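PDB 7A0J: Serine/threonine-protein kinase-like protein ACR4, which acts as a receptor kinase with the CLE40 peptide as its ligand, controlling formative cell divisions in root meristems, and is represented by its extracellular beta-propeller domain. Local coordinates for residues Phe134-Gln139 with Ser159-Gly164. Sequence-based numbering, arbitrary orientation.
Sequences FVFDKQ and SVFCWG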
loop_
_atom_site.group_PDB
_atom_site.type_symbol
_atom_site.label_atom_id
_atom_site.label_comp_id
_atom_site.label_asym_id
_atom_site.label_seq_id
_atom_site.Cartn_x
_atom_site.Cartn_y
_atom_site.Cartn_z
ATOM N N PHE A 134 -1.258 18.301 6.117
ATOM C CA PHE A 134 -2.745 18.313 6.148
ATOM C C PHE A 134 -3.232 18.160 7.594
ATOM O O PHE A 134 -2.686 17.313 8.328
ATOM C CB PHE A 134 -3.323 17.198 5.272
ATOM C CG PHE A 134 -2.944 17.267 3.815
ATOM C CD1 PHE A 134 -3.605 18.124 2.947
ATOM C CD2 PHE A 134 -1.933 16.466 3.305
ATOM C CE1 PHE A 134 -3.259 18.182 1.606
ATOM C CE2 PHE A 134 -1.587 16.526 1.963
ATOM C CZ PHE A 134 -2.251 17.383 1.117
ATOM N N VAL A 135 -4.230 18.964 7.975
ATOM C CA VAL A 135 -4.962 18.878 9.275
ATOM C C VAL A 135 -6.457 18.741 8.960
ATOM O O VAL A 135 -7.098 19.771 8.683
ATOM C CB VAL A 135 -4.675 20.099 10.173
ATOM C CG1 VAL A 135 -5.389 19.997 11.513
ATOM C CG2 VAL A 135 -3.183 20.309 10.381
ATOM N N PHE A 136 -6.974 17.508 8.982
ATOM C CA PHE A 136 -8.386 17.169 8.658
ATOM C C PHE A 136 -9.238 17.257 9.930
ATOM O O PHE A 136 -8.663 17.312 11.037
ATOM C CB PHE A 136 -8.467 15.785 8.008
ATOM C CG PHE A 136 -7.641 15.632 6.754
ATOM C CD1 PHE A 136 -7.886 16.423 5.640
ATOM C CD2 PHE A 136 -6.621 14.694 6.683
ATOM C CE1 PHE A 136 -7.126 16.282 4.490
ATOM C CE2 PHE A 136 -5.867 14.550 5.528
ATOM C CZ PHE A 136 -6.121 15.343 4.433
ATOM N N ASP A 137 -10.565 17.256 9.764
ATOM C CA ASP A 137 -11.565 17.475 10.845
ATOM C C ASP A 137 -12.132 16.132 11.332
ATOM O O ASP A 137 -13.100 16.161 12.120
ATOM C CB ASP A 137 -12.680 18.418 10.376
ATOM C CG ASP A 137 -13.393 17.978 9.107
ATOM O OD1 ASP A 137 -13.228 16.807 8.712
ATOM O OD2 ASP A 137 -14.102 18.814 8.516
ATOM N N LYS A 138 -11.552 15.008 10.892
ATOM C CA LYS A 138 -11.974 13.631 11.269
ATOM C C LYS A 138 -10.751 12.802 11.676
ATOM O O LYS A 138 -9.637 13.109 11.203
ATOM C CB LYS A 138 -12.676 12.933 10.099
ATOM C CG LYS A 138 -14.049 13.477 9.728
ATOM C CD LYS A 138 -14.800 12.604 8.739
ATOM C CE LYS A 138 -14.051 12.361 7.444
ATOM N NZ LYS A 138 -13.696 13.629 6.762
ATOM N N GLN A 139 -10.969 11.779 12.506
ATOM C CA GLN A 139 -9.974 10.721 12.820
ATOM C C GLN A 139 -9.900 9.764 11.623
ATOM O O GLN A 139 -10.966 9.284 11.189
ATOM C CB GLN A 139 -10.366 9.991 14.107
ATOM C CG GLN A 139 -10.296 10.867 15.350
ATOM C CD GLN A 139 -8.886 11.297 15.678
ATOM O OE1 GLN A 139 -7.949 10.502 15.645
ATOM N NE2 GLN A 139 -8.726 12.569 16.001
ATOM N N SER A 159 -16.269 5.663 6.638
ATOM C CA SER A 159 -16.433 6.297 5.303
ATOM C C SER A 159 -15.054 6.542 4.679
ATOM O O SER A 159 -14.091 6.756 5.442
ATOM C CB SER A 159 -17.235 7.572 5.395
ATOM O OG SER A 159 -16.680 8.455 6.358
ATOM N N VAL A 160 -14.968 6.501 3.346
ATOM C CA VAL A 160 -13.703 6.711 2.579
ATOM C C VAL A 160 -13.544 8.209 2.293
ATOM O O VAL A 160 -14.538 8.854 1.905
ATOM C CB VAL A 160 -13.650 5.868 1.288
ATOM C CG1 VAL A 160 -14.644 6.340 0.234
ATOM C CG2 VAL A 160 -12.244 5.830 0.709
ATOM N N PHE A 161 -12.328 8.727 2.489
ATOM C CA PHE A 161 -11.943 10.145 2.278
ATOM C C PHE A 161 -10.616 10.185 1.514
ATOM O O PHE A 161 -9.660 9.514 1.949
ATOM C CB PHE A 161 -11.849 10.871 3.623
ATOM C CG PHE A 161 -11.201 12.230 3.561
ATOM C CD1 PHE A 161 -11.862 13.307 2.988
ATOM C CD2 PHE A 161 -9.933 12.436 4.082
ATOM C CE1 PHE A 161 -11.265 14.559 2.934
ATOM C CE2 PHE A 161 -9.339 13.686 4.029
ATOM C CZ PHE A 161 -10.004 14.744 3.452
ATOM N N CYS A 162 -10.574 10.936 0.409
ATOM C CA CYS A 162 -9.396 11.073 -0.490
ATOM C C CYS A 162 -9.089 12.558 -0.720
ATOM O O CYS A 162 -10.033 13.371 -0.662
ATOM C CB CYS A 162 -9.636 10.354 -1.813
ATOM S SG CYS A 162 -10.137 8.623 -1.613
ATOM N N TRP A 163 -7.815 12.885 -0.965
ATOM C CA TRP A 163 -7.298 14.273 -1.115
ATOM C C TRP A 163 -6.124 14.295 -2.103
ATOM O O TRP A 163 -5.790 13.224 -2.649
ATOM C CB TRP A 163 -6.884 14.829 0.253
ATOM C CG TRP A 163 -5.721 14.110 0.864
ATOM C CD1 TRP A 163 -4.398 14.412 0.716
ATOM C CD2 TRP A 163 -5.775 12.949 1.715
ATOM N NE1 TRP A 163 -3.627 13.525 1.419
ATOM C CE2 TRP A 163 -4.443 12.618 2.043
ATOM C CE3 TRP A 163 -6.812 12.163 2.231
ATOM C CZ2 TRP A 163 -4.127 11.533 2.861
ATOM C CZ3 TRP A 163 -6.499 11.094 3.042
ATOM C CH2 TRP A 163 -5.173 10.784 3.350
ATOM N N GLY A 164 -5.527 15.474 -2.307
ATOM C CA GLY A 164 -4.321 15.683 -3.133
ATOM C C GLY A 164 -4.635 16.465 -4.396
ATOM O O GLY A 164 -4.562 15.846 -5.475
#
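Phe136 is caught in a relay of edge-to-face aromatic pairs. Its face receives the edge of Phe161, while its own edge is turned to the face of Trp163. Phe161 CE2 stands over the centre of the Phe136 ring, with the planes at 79° and Phe161 CZ 3.4 Å from Phe136 CE1. CG of Phe161 is anti to the backbone N (chi1 168°), which starts the ring out toward Phe136. At the tip of the same Phe136 ring, Phe136 CZ lies 3.6 Å from Trp163 CD2, over a face of the indole and toward its rim. The indole then presents the edge of its five-membered ring to the face of Phe134, where Trp163 NE1 approaches Phe134 CE2 at 3.7 Å. Those ring planes are inclined at 56°.

Lys138 extends the cluster. Its NZ sits over a face of Phe161, 4.5 Å from the ring centroid, in a cation-pi contact. A long salt bridge of 3.8 Å links Lys138 NZ to Asp137 OD1. The Lys138 side chain also touches Ser154, on strand 150-154 of the blade of Phe161.

The contact joins two neighbouring four-stranded antiparallel sheets, or blades, of the propeller. Each strand, 132-136 and 160-163, is an outermost strand of its sheet, with axes 11.2 Å apart at closest approach. The side chains bridge that gap. Trp163 also touches Val123 in the sheet of Phe134, and the disulfide Cys151-Cys162 ties strand 160-163 to its own sheet.

Between these segments the blades therefore meet through ring edges, ring faces and one ammonium group. The positive charge of Lys138 is probably eased by the Phe161 pi face and, more weakly, by Asp137 in its own segment.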